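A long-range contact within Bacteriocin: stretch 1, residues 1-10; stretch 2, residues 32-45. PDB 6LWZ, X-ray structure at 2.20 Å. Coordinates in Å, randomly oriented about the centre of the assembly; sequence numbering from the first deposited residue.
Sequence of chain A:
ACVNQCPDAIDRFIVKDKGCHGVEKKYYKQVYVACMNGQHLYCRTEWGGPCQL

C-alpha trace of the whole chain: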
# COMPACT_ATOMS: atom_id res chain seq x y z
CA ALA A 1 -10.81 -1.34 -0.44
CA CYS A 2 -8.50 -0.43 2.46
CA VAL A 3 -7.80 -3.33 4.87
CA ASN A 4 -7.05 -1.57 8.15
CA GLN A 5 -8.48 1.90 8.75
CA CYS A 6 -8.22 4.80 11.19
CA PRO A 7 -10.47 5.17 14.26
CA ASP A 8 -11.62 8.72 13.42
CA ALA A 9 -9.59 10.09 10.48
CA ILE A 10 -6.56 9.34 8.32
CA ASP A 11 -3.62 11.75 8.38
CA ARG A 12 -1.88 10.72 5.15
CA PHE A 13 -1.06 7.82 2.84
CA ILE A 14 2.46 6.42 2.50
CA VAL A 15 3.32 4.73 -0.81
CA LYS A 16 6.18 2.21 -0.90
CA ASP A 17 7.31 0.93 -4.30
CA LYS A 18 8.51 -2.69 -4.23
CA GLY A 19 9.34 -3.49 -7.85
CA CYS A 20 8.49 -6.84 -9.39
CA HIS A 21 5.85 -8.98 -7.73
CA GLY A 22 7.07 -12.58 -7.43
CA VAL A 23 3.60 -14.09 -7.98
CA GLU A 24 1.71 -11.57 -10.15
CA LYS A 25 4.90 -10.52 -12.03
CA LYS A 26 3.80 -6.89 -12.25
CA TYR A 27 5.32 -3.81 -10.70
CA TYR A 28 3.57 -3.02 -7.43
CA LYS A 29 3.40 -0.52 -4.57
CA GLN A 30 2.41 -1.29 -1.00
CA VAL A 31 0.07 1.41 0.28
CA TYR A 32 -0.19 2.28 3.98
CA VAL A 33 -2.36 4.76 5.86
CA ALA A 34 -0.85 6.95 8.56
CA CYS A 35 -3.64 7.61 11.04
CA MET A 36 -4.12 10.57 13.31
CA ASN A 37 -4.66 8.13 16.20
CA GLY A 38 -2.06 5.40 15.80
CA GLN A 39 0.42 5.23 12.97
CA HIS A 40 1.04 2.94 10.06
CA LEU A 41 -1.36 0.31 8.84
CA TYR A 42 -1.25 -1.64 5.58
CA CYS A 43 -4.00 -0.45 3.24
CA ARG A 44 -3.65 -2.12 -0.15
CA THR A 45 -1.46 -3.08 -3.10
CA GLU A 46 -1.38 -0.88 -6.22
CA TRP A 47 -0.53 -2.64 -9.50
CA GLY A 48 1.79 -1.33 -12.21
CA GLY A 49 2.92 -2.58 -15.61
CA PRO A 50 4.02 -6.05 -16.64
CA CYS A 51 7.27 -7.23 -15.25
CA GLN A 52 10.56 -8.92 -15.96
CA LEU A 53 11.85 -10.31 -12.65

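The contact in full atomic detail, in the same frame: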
# COMPACT_ATOMS: atom_id res chain seq x y z
N ALA A 1 -12.04 -0.82 0.23
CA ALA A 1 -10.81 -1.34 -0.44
C ALA A 1 -9.54 -1.25 0.40
O ALA A 1 -8.54 -1.88 0.07
CB ALA A 1 -10.60 -0.63 -1.77
N CYS A 2 -9.58 -0.48 1.48
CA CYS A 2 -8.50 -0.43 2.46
C CYS A 2 -8.73 -1.48 3.56
O CYS A 2 -9.85 -1.63 4.05
CB CYS A 2 -8.43 0.96 3.08
SG CYS A 2 -6.80 1.41 3.71
N VAL A 3 -7.68 -2.20 3.94
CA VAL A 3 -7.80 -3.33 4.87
C VAL A 3 -7.97 -2.89 6.32
O VAL A 3 -8.97 -3.22 6.96
CB VAL A 3 -6.59 -4.28 4.76
CG1 VAL A 3 -6.66 -5.37 5.81
CG2 VAL A 3 -6.55 -4.90 3.37
N ASN A 4 -6.97 -2.19 6.83
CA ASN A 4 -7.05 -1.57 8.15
C ASN A 4 -7.48 -0.14 7.89
O ASN A 4 -7.23 0.39 6.80
CB ASN A 4 -5.68 -1.58 8.84
CG ASN A 4 -5.14 -2.99 9.07
OD1 ASN A 4 -4.34 -3.49 8.28
ND2 ASN A 4 -5.57 -3.62 10.15
N GLN A 5 -8.14 0.48 8.86
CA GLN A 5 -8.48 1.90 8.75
C GLN A 5 -8.35 2.62 10.09
O GLN A 5 -8.15 1.99 11.13
CB GLN A 5 -9.87 2.10 8.12
CG GLN A 5 -9.85 2.11 6.59
CD GLN A 5 -11.14 2.62 5.96
OE1 GLN A 5 -12.09 3.00 6.65
NE2 GLN A 5 -11.18 2.60 4.63
N CYS A 6 -8.45 3.94 10.03
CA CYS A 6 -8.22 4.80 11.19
C CYS A 6 -9.48 4.95 12.03
O CYS A 6 -10.58 4.97 11.49
CB CYS A 6 -7.72 6.16 10.72
SG CYS A 6 -6.25 5.99 9.69
N PRO A 7 -9.31 5.07 13.36
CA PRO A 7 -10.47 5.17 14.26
C PRO A 7 -11.41 6.34 13.95
O PRO A 7 -12.63 6.17 13.96
CB PRO A 7 -9.82 5.36 15.64
CG PRO A 7 -8.44 4.81 15.51
CD PRO A 7 -8.03 5.07 14.10
N ASP A 8 -10.84 7.51 13.67
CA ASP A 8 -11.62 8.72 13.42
C ASP A 8 -11.29 9.37 12.06
O ASP A 8 -12.20 9.73 11.31
CB ASP A 8 -11.44 9.73 14.56
CG ASP A 8 -9.99 9.93 14.96
OD1 ASP A 8 -9.10 9.34 14.31
OD2 ASP A 8 -9.73 10.69 15.92
N ALA A 9 -10.01 9.51 11.76
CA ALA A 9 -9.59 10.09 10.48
C ALA A 9 -8.15 9.73 10.12
O ALA A 9 -7.30 9.53 10.98
CB ALA A 9 -9.75 11.60 10.52
N ILE A 10 -7.90 9.65 8.82
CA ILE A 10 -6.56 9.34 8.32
C ILE A 10 -5.78 10.64 8.18
O ILE A 10 -6.35 11.68 7.84
CB ILE A 10 -6.59 8.55 6.98
CG1 ILE A 10 -6.83 9.46 5.77
CG2 ILE A 10 -7.66 7.46 7.01
CD1 ILE A 10 -5.57 9.94 5.10
N TYR A 32 0.14 2.22 2.56
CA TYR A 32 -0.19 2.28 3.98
C TYR A 32 -0.93 3.58 4.27
O TYR A 32 -0.78 4.56 3.54
CB TYR A 32 1.09 2.22 4.82
CG TYR A 32 1.66 0.83 4.98
CD1 TYR A 32 2.27 0.18 3.91
CD2 TYR A 32 1.61 0.17 6.21
CE1 TYR A 32 2.80 -1.09 4.05
CE2 TYR A 32 2.14 -1.10 6.36
CZ TYR A 32 2.74 -1.73 5.28
OH TYR A 32 3.26 -3.00 5.42
N VAL A 33 -1.72 3.56 5.33
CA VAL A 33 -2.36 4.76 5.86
C VAL A 33 -1.66 5.14 7.16
O VAL A 33 -1.42 4.28 8.01
CB VAL A 33 -3.88 4.60 6.14
CG1 VAL A 33 -4.59 4.02 4.94
CG2 VAL A 33 -4.15 3.73 7.36
N ALA A 34 -1.31 6.41 7.29
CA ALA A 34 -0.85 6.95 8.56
C ALA A 34 -2.06 7.61 9.19
O ALA A 34 -2.63 8.54 8.62
CB ALA A 34 0.27 7.94 8.36
N CYS A 35 -2.47 7.10 10.34
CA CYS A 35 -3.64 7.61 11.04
C CYS A 35 -3.27 8.79 11.93
O CYS A 35 -2.12 8.93 12.35
CB CYS A 35 -4.27 6.50 11.89
SG CYS A 35 -4.91 5.11 10.95
N MET A 36 -4.29 9.54 12.33
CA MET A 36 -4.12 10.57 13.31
C MET A 36 -3.88 9.83 14.63
O MET A 36 -2.93 10.09 15.28
CB MET A 36 -5.34 11.47 13.41
CG MET A 36 -5.71 12.26 12.18
SD MET A 36 -4.62 13.55 11.61
CE MET A 36 -4.87 14.81 12.81
N ASN A 37 -4.73 8.89 14.96
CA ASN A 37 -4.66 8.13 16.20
C ASN A 37 -3.40 7.31 16.38
O ASN A 37 -2.51 7.70 17.10
CB ASN A 37 -5.93 7.29 16.38
CG ASN A 37 -6.97 7.98 17.30
OD1 ASN A 37 -7.72 8.87 16.88
ND2 ASN A 37 -7.03 7.55 18.56
N GLY A 38 -3.27 6.20 15.68
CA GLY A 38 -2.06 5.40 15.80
C GLY A 38 -1.09 5.78 14.70
O GLY A 38 -0.85 6.94 14.50
N GLN A 39 -0.41 4.83 14.08
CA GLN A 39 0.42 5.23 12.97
C GLN A 39 0.15 4.38 11.78
O GLN A 39 -0.97 4.30 11.36
CB GLN A 39 1.90 5.43 13.29
CG GLN A 39 2.27 6.56 14.25
CD GLN A 39 1.96 7.96 13.74
OE1 GLN A 39 2.71 8.51 12.95
NE2 GLN A 39 0.86 8.55 14.18
N HIS A 40 1.14 3.68 11.29
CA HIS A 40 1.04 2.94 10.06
C HIS A 40 0.37 1.62 9.95
O HIS A 40 0.78 0.67 10.54
CB HIS A 40 2.42 2.81 9.49
CG HIS A 40 3.07 4.11 9.26
ND1 HIS A 40 2.97 5.14 10.16
CD2 HIS A 40 3.78 4.57 8.23
CE1 HIS A 40 3.60 6.18 9.68
NE2 HIS A 40 4.11 5.85 8.52
N LEU A 41 -0.64 1.57 9.10
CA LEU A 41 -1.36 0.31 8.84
C LEU A 41 -1.40 0.07 7.34
O LEU A 41 -1.61 1.00 6.57
CB LEU A 41 -2.77 0.41 9.42
CG LEU A 41 -2.84 0.56 10.93
CD1 LEU A 41 -4.28 0.66 11.39
CD2 LEU A 41 -2.12 -0.57 11.64
N TYR A 42 -1.21 -1.19 6.99
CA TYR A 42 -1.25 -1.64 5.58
C TYR A 42 -2.65 -1.40 5.03
O TYR A 42 -3.61 -1.83 5.62
CB TYR A 42 -0.96 -3.13 5.52
CG TYR A 42 -1.16 -3.68 4.14
CD1 TYR A 42 -0.26 -3.39 3.15
CD2 TYR A 42 -2.24 -4.47 3.84
CE1 TYR A 42 -0.42 -3.88 1.87
CE2 TYR A 42 -2.42 -4.98 2.58
CZ TYR A 42 -1.51 -4.67 1.59
OH TYR A 42 -1.66 -5.15 0.34
N CYS A 43 -2.71 -0.75 3.88
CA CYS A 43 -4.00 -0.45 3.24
C CYS A 43 -4.25 -1.41 2.09
O CYS A 43 -5.19 -2.16 2.19
CB CYS A 43 -4.03 0.98 2.70
SG CYS A 43 -5.68 1.57 2.24
N ARG A 44 -3.41 -1.37 1.07
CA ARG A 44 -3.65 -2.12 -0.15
C ARG A 44 -2.43 -2.15 -1.06
O ARG A 44 -1.45 -1.45 -0.83
CB ARG A 44 -4.87 -1.54 -0.90
CG ARG A 44 -4.81 -0.03 -1.10
CD ARG A 44 -5.91 0.50 -2.00
NE ARG A 44 -5.49 0.55 -3.40
CZ ARG A 44 -5.99 -0.18 -4.40
NH1 ARG A 44 -6.97 -1.06 -4.20
NH2 ARG A 44 -5.50 -0.02 -5.63
N THR A 45 -2.50 -2.99 -2.09
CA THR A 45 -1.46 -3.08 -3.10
C THR A 45 -1.96 -2.39 -4.36
O THR A 45 -3.10 -2.60 -4.77
CB THR A 45 -1.15 -4.56 -3.44
OG1 THR A 45 -0.51 -5.19 -2.32
CG2 THR A 45 -0.26 -4.68 -4.69

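This is a covalently pinned contact, in which two disulfides fasten an irregular N-terminal segment to a β-hairpin and a few backbone and apolar contacts fill in around them. The SG atoms of Cys2 and Cys43 lie 1.9 Å apart, and those of Cys6 and Cys35 2.0 Å apart, both bonding distances. The torsions differ: chi3 is -83° for Cys6–Cys35, close to the usual value near 90° in magnitude, but -144° for Cys2–Cys43, well away from it. The hairpin strands are themselves paired, Val33 N donating to Leu41 O (2.8 Å) and Leu41 N to Val33 O (3.0 Å). Val33 serves both bridges, its CG1 lying 3.6 Å from Cys2 SG and its CG2 3.9 Å from Cys6 SG, so one buried side chain packs against both sulfur pairs.

Backbone hydrogen bonds act near each disulfide. Val3 N donates to Cys43 O at 3.0 Å with an N-H...O angle of 152°; Met36 N reaches Ala9 O at 3.3 Å, a weak bond despite its 167° angle. Next to the latter, Ile10 and Cys35 form an antiparallel, non-hydrogen-bonded bridge pair, CA to CA 4.3 Å, with diverging side chains. Apolar side chains also meet beside the disulfides: Val3 CG2 lies 4.2 Å from Tyr42 CE2, and Ala9 CB 4.4 Å from Met36 CG.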